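Local structure of reticulocyte binding protein (Streptococcus agalactiae COH1, 3FAW) at residues K525-T538 and N575-N587. The protein is a cell-wall-anchored streptococcal pullulanase that probably hydrolyses the alpha-1,6 branch linkages of pullulan and related alpha-glucans. Numbering follows the deposited sequence.
Sequences KSGFPNEGTPAFIT and NLTLHDVIAKSIN
In the (beta/alpha)8 barrel of this pullulanase, the loop leaving helix 518-525 folds against helix 578-586 and the turn that leads into it, strand 566-568 being the barrel strand that comes before that turn. Glu531 reaches the turn with CG anti to its own backbone nitrogen (chi1 -168°) and the chain extended beyond it, and its OE2 takes the N-H of Leu576 on the syn side at 3.1 Å, while OE1 lies against Leu576 CG. A water joins the same OE2 to Leu576 O and to Lys525 NZ, so the lysine and carboxylate meet through solvent. Lys525 is bent at chi2 and chi3; this folds its chain over the helix, with CE 3.6 Å from Val581 CG1, and lets NZ donate to Ser526 O. Midway along, the type II turn from Asn530 to Thr533 brings Gly532 close to the helix, its O receiving a CA-H...O contact from Ser585 CA at 3.3 Å. Ser585 OG donates to Val581 O (2.7 Å), one turn back, and accepts from a second water, which also hydrogen-bonds with Thr538 OG1 and lies unusually close to Thr533 O. Thr538 lays its CB 3.6 Å from Ser585 CB, and its CG2 methyl rests against Ser585 CB and Ile582 CA, while OG1 takes the N-H of Ala535. Beside it, the CD1 methyls of Ile537 and Ile582 meet at 4.2 Å. Helix 590-609 packs beside this apolar end, Met607 touching Ile537 and Asn605 touching Leu578, and backbone bonds from Phe536 and Ile537 tie the loop back to helix 518-525.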
loop_
_atom_site.group_PDB
_atom_site.type_symbol
_atom_site.label_atom_id
_atom_site.label_comp_id
_atom_site.label_asym_id
_atom_site.label_seq_id
_atom_site.Cartn_x
_atom_site.Cartn_y
_atom_site.Cartn_z
ATOM N N LYS A 525 -2.882 -21.619 2.456
ATOM C CA LYS A 525 -2.282 -21.876 1.128
ATOM C C LYS A 525 -0.799 -21.497 0.969
ATOM O O LYS A 525 -0.324 -21.324 -0.152
ATOM C CB LYS A 525 -3.126 -21.199 0.028
ATOM C CG LYS A 525 -3.579 -19.769 0.326
ATOM C CD LYS A 525 -2.430 -18.770 0.448
ATOM C CE LYS A 525 -1.727 -18.528 -0.890
ATOM N NZ LYS A 525 -0.798 -17.373 -0.821
ATOM N N SER A 526 -0.081 -21.383 2.084
ATOM C CA SER A 526 1.353 -21.030 2.100
ATOM C C SER A 526 1.672 -19.575 1.748
ATOM O O SER A 526 0.860 -18.847 1.169
ATOM C CB SER A 526 2.182 -21.963 1.202
ATOM O OG SER A 526 2.150 -21.570 -0.166
ATOM N N GLY A 527 2.889 -19.184 2.114
ATOM C CA GLY A 527 3.437 -17.858 1.839
ATOM C C GLY A 527 4.845 -17.758 2.404
ATOM O O GLY A 527 5.434 -18.766 2.775
ATOM N N PHE A 528 5.386 -16.546 2.478
ATOM C CA PHE A 528 6.736 -16.339 3.015
ATOM C C PHE A 528 6.845 -16.873 4.453
ATOM O O PHE A 528 5.943 -16.645 5.264
ATOM C CB PHE A 528 7.098 -14.855 2.982
ATOM C CG PHE A 528 8.497 -14.560 3.453
ATOM C CD1 PHE A 528 9.575 -14.672 2.581
ATOM C CD2 PHE A 528 8.739 -14.175 4.768
ATOM C CE1 PHE A 528 10.871 -14.404 3.012
ATOM C CE2 PHE A 528 10.030 -13.907 5.207
ATOM C CZ PHE A 528 11.098 -14.019 4.326
ATOM N N PRO A 529 7.955 -17.566 4.783
ATOM C CA PRO A 529 9.133 -17.878 3.968
ATOM C C PRO A 529 9.062 -19.174 3.143
ATOM O O PRO A 529 10.070 -19.558 2.547
ATOM C CB PRO A 529 10.235 -17.995 5.024
ATOM C CG PRO A 529 9.537 -18.572 6.206
ATOM C CD PRO A 529 8.106 -18.095 6.153
ATOM N N ASN A 530 7.901 -19.829 3.092
ATOM C CA ASN A 530 7.781 -21.146 2.454
ATOM C C ASN A 530 6.631 -21.260 1.443
ATOM O O ASN A 530 5.792 -22.152 1.556
ATOM C CB ASN A 530 7.628 -22.235 3.532
ATOM C CG ASN A 530 8.783 -22.254 4.526
ATOM O OD1 ASN A 530 8.570 -22.362 5.735
ATOM N ND2 ASN A 530 10.008 -22.155 4.022
ATOM N N GLU A 531 6.601 -20.373 0.448
ATOM C CA GLU A 531 5.563 -20.427 -0.594
ATOM C C GLU A 531 5.671 -21.722 -1.412
ATOM O O GLU A 531 6.761 -22.103 -1.852
ATOM C CB GLU A 531 5.629 -19.212 -1.532
ATOM C CG GLU A 531 4.399 -19.085 -2.439
ATOM C CD GLU A 531 4.413 -17.850 -3.328
ATOM O OE1 GLU A 531 5.414 -17.633 -4.043
ATOM O OE2 GLU A 531 3.406 -17.110 -3.329
ATOM N N GLY A 532 4.534 -22.388 -1.611
ATOM C CA GLY A 532 4.489 -23.660 -2.334
ATOM C C GLY A 532 4.443 -24.891 -1.442
ATOM O O GLY A 532 4.284 -26.004 -1.935
ATOM N N THR A 533 4.581 -24.705 -0.131
ATOM C CA THR A 533 4.453 -25.811 0.818
ATOM C C THR A 533 2.979 -26.160 1.023
ATOM O O THR A 533 2.159 -25.262 1.202
ATOM C CB THR A 533 5.075 -25.463 2.177
ATOM O OG1 THR A 533 6.410 -24.988 1.979
ATOM C CG2 THR A 533 5.107 -26.691 3.086
ATOM N N PRO A 534 2.631 -27.462 0.976
ATOM C CA PRO A 534 1.243 -27.875 1.221
ATOM C C PRO A 534 0.662 -27.334 2.535
ATOM O O PRO A 534 1.315 -27.398 3.577
ATOM C CB PRO A 534 1.334 -29.405 1.260
ATOM C CG PRO A 534 2.515 -29.731 0.435
ATOM C CD PRO A 534 3.493 -28.616 0.660
ATOM N N ALA A 535 -0.553 -26.793 2.457
ATOM C CA ALA A 535 -1.251 -26.220 3.605
ATOM C C ALA A 535 -2.705 -26.708 3.590
ATOM O O ALA A 535 -2.997 -27.722 2.958
ATOM C CB ALA A 535 -1.169 -24.697 3.569
ATOM N N PHE A 536 -3.612 -26.004 4.268
ATOM C CA PHE A 536 -4.971 -26.524 4.484
ATOM C C PHE A 536 -5.715 -26.925 3.202
ATOM O O PHE A 536 -6.258 -28.024 3.131
ATOM C CB PHE A 536 -5.829 -25.536 5.278
ATOM C CG PHE A 536 -7.090 -26.145 5.833
ATOM C CD1 PHE A 536 -7.047 -26.947 6.967
ATOM C CD2 PHE A 536 -8.317 -25.922 5.223
ATOM C CE1 PHE A 536 -8.201 -27.516 7.482
ATOM C CE2 PHE A 536 -9.483 -26.486 5.735
ATOM C CZ PHE A 536 -9.424 -27.287 6.862
ATOM N N ILE A 537 -5.748 -26.042 2.205
ATOM C CA ILE A 537 -6.467 -26.324 0.955
ATOM C C ILE A 537 -5.592 -26.980 -0.128
ATOM O O ILE A 537 -6.064 -27.193 -1.244
ATOM C CB ILE A 537 -7.165 -25.055 0.374
ATOM C CG1 ILE A 537 -6.153 -24.093 -0.273
ATOM C CG2 ILE A 537 -7.997 -24.364 1.458
ATOM C CD1 ILE A 537 -6.757 -22.768 -0.738
ATOM N N THR A 538 -4.339 -27.300 0.203
ATOM C CA THR A 538 -3.399 -27.899 -0.755
ATOM C C THR A 538 -2.746 -29.186 -0.221
ATOM O O THR A 538 -1.606 -29.511 -0.574
ATOM C CB THR A 538 -2.303 -26.889 -1.168
ATOM O OG1 THR A 538 -1.667 -26.362 0.001
ATOM C CG2 THR A 538 -2.906 -25.744 -1.981
ATOM N N ASN A 575 3.504 -11.881 -4.901
ATOM C CA ASN A 575 3.630 -13.346 -4.832
ATOM C C ASN A 575 2.756 -14.079 -5.866
ATOM O O ASN A 575 2.106 -13.435 -6.691
ATOM C CB ASN A 575 3.361 -13.832 -3.400
ATOM C CG ASN A 575 4.214 -13.106 -2.372
ATOM O OD1 ASN A 575 5.441 -13.203 -2.386
ATOM N ND2 ASN A 575 3.563 -12.369 -1.477
ATOM N N LEU A 576 2.761 -15.413 -5.850
ATOM C CA LEU A 576 1.955 -16.194 -6.806
ATOM C C LEU A 576 0.461 -15.944 -6.614
ATOM O O LEU A 576 0.006 -15.730 -5.488
ATOM C CB LEU A 576 2.230 -17.698 -6.664
ATOM C CG LEU A 576 3.635 -18.198 -7.019
ATOM C CD1 LEU A 576 3.822 -19.636 -6.552
ATOM C CD2 LEU A 576 3.897 -18.073 -8.516
ATOM N N THR A 577 -0.300 -15.978 -7.709
ATOM C CA THR A 577 -1.761 -15.915 -7.622
ATOM C C THR A 577 -2.276 -17.157 -6.890
ATOM O O THR A 577 -1.571 -18.166 -6.794
ATOM C CB THR A 577 -2.456 -15.846 -9.006
ATOM O OG1 THR A 577 -2.307 -17.093 -9.697
ATOM C CG2 THR A 577 -1.902 -14.701 -9.865
ATOM N N LEU A 578 -3.503 -17.076 -6.384
ATOM C CA LEU A 578 -4.121 -18.192 -5.671
ATOM C C LEU A 578 -4.169 -19.468 -6.518
ATOM O O LEU A 578 -3.897 -20.559 -6.018
ATOM C CB LEU A 578 -5.540 -17.816 -5.216
ATOM C CG LEU A 578 -6.276 -18.852 -4.362
ATOM C CD1 LEU A 578 -5.415 -19.301 -3.184
ATOM C CD2 LEU A 578 -7.616 -18.288 -3.899
ATOM N N HIS A 579 -4.518 -19.326 -7.792
ATOM C CA HIS A 579 -4.534 -20.453 -8.729
ATOM C C HIS A 579 -3.145 -21.084 -8.877
ATOM O O HIS A 579 -2.981 -22.303 -8.743
ATOM C CB HIS A 579 -5.032 -19.978 -10.098
ATOM C CG HIS A 579 -4.954 -21.022 -11.167
ATOM N ND1 HIS A 579 -3.829 -21.212 -11.939
ATOM C CD2 HIS A 579 -5.862 -21.931 -11.595
ATOM C CE1 HIS A 579 -4.046 -22.199 -12.792
ATOM N NE2 HIS A 579 -5.272 -22.650 -12.606
ATOM N N ASP A 580 -2.152 -20.239 -9.146
ATOM C CA ASP A 580 -0.795 -20.695 -9.439
ATOM C C ASP A 580 -0.100 -21.326 -8.231
ATOM O O ASP A 580 0.652 -22.290 -8.382
ATOM C CB ASP A 580 0.053 -19.541 -9.989
ATOM C CG ASP A 580 -0.414 -19.057 -11.362
ATOM O OD1 ASP A 580 -1.241 -19.722 -12.019
ATOM O OD2 ASP A 580 0.068 -17.996 -11.795
ATOM N N VAL A 581 -0.346 -20.785 -7.040
ATOM C CA VAL A 581 0.250 -21.322 -5.811
ATOM C C VAL A 581 -0.396 -22.659 -5.420
ATOM O O VAL A 581 0.271 -23.546 -4.894
ATOM C CB VAL A 581 0.170 -20.309 -4.640
ATOM C CG1 VAL A 581 -1.258 -20.207 -4.087
ATOM C CG2 VAL A 581 1.151 -20.685 -3.544
ATOM N N ILE A 582 -1.691 -22.804 -5.691
ATOM C CA ILE A 582 -2.375 -24.086 -5.507
ATOM C C ILE A 582 -1.773 -25.161 -6.417
ATOM O O ILE A 582 -1.460 -26.255 -5.956
ATOM C CB ILE A 582 -3.897 -23.968 -5.752
ATOM C CG1 ILE A 582 -4.567 -23.271 -4.564
ATOM C CG2 ILE A 582 -4.525 -25.349 -5.967
ATOM C CD1 ILE A 582 -6.004 -22.847 -4.820
ATOM N N ALA A 583 -1.598 -24.836 -7.699
ATOM C CA ALA A 583 -1.024 -25.767 -8.676
ATOM C C ALA A 583 0.414 -26.147 -8.322
ATOM O O ALA A 583 0.822 -27.304 -8.493
ATOM C CB ALA A 583 -1.080 -25.168 -10.080
ATOM N N LYS A 584 1.174 -25.166 -7.838
ATOM C CA LYS A 584 2.539 -25.396 -7.364
ATOM C C LYS A 584 2.556 -26.264 -6.110
ATOM O O LYS A 584 3.359 -27.192 -6.007
ATOM C CB LYS A 584 3.243 -24.060 -7.077
ATOM C CG LYS A 584 4.577 -24.179 -6.333
ATOM C CD LYS A 584 5.618 -24.958 -7.125
ATOM C CE LYS A 584 6.935 -25.063 -6.363
ATOM N NZ LYS A 584 7.976 -25.789 -7.145
ATOM N N SER A 585 1.663 -25.961 -5.170
ATOM C CA SER A 585 1.642 -26.643 -3.871
ATOM C C SER A 585 1.304 -28.130 -3.977
ATOM O O SER A 585 1.910 -28.955 -3.293
ATOM C CB SER A 585 0.678 -25.941 -2.915
ATOM O OG SER A 585 1.141 -24.632 -2.610
ATOM N N ILE A 586 0.342 -28.461 -4.835
ATOM C CA ILE A 586 -0.017 -29.861 -5.109
ATOM C C ILE A 586 0.838 -30.487 -6.219
ATOM O O ILE A 586 0.751 -31.693 -6.458
ATOM C CB ILE A 586 -1.527 -30.016 -5.479
ATOM C CG1 ILE A 586 -1.836 -29.411 -6.855
ATOM C CG2 ILE A 586 -2.406 -29.390 -4.407
ATOM C CD1 ILE A 586 -3.319 -29.391 -7.211
ATOM N N ASN A 587 1.644 -29.666 -6.895
ATOM C CA ASN A 587 2.477 -30.098 -8.022
ATOM C C ASN A 587 1.678 -30.790 -9.132
ATOM O O ASN A 587 1.902 -31.963 -9.439
ATOM C CB ASN A 587 3.629 -30.999 -7.542
ATOM C CG ASN A 587 4.650 -31.288 -8.644
ATOM O OD1 ASN A 587 5.092 -32.427 -8.821
ATOM N ND2 ASN A 587 5.011 -30.257 -9.398
HETATM O O HOH W 1 0.571 -17.089 -3.078
HETATM O O HOH W 2 0.169 -24.430 -0.093
#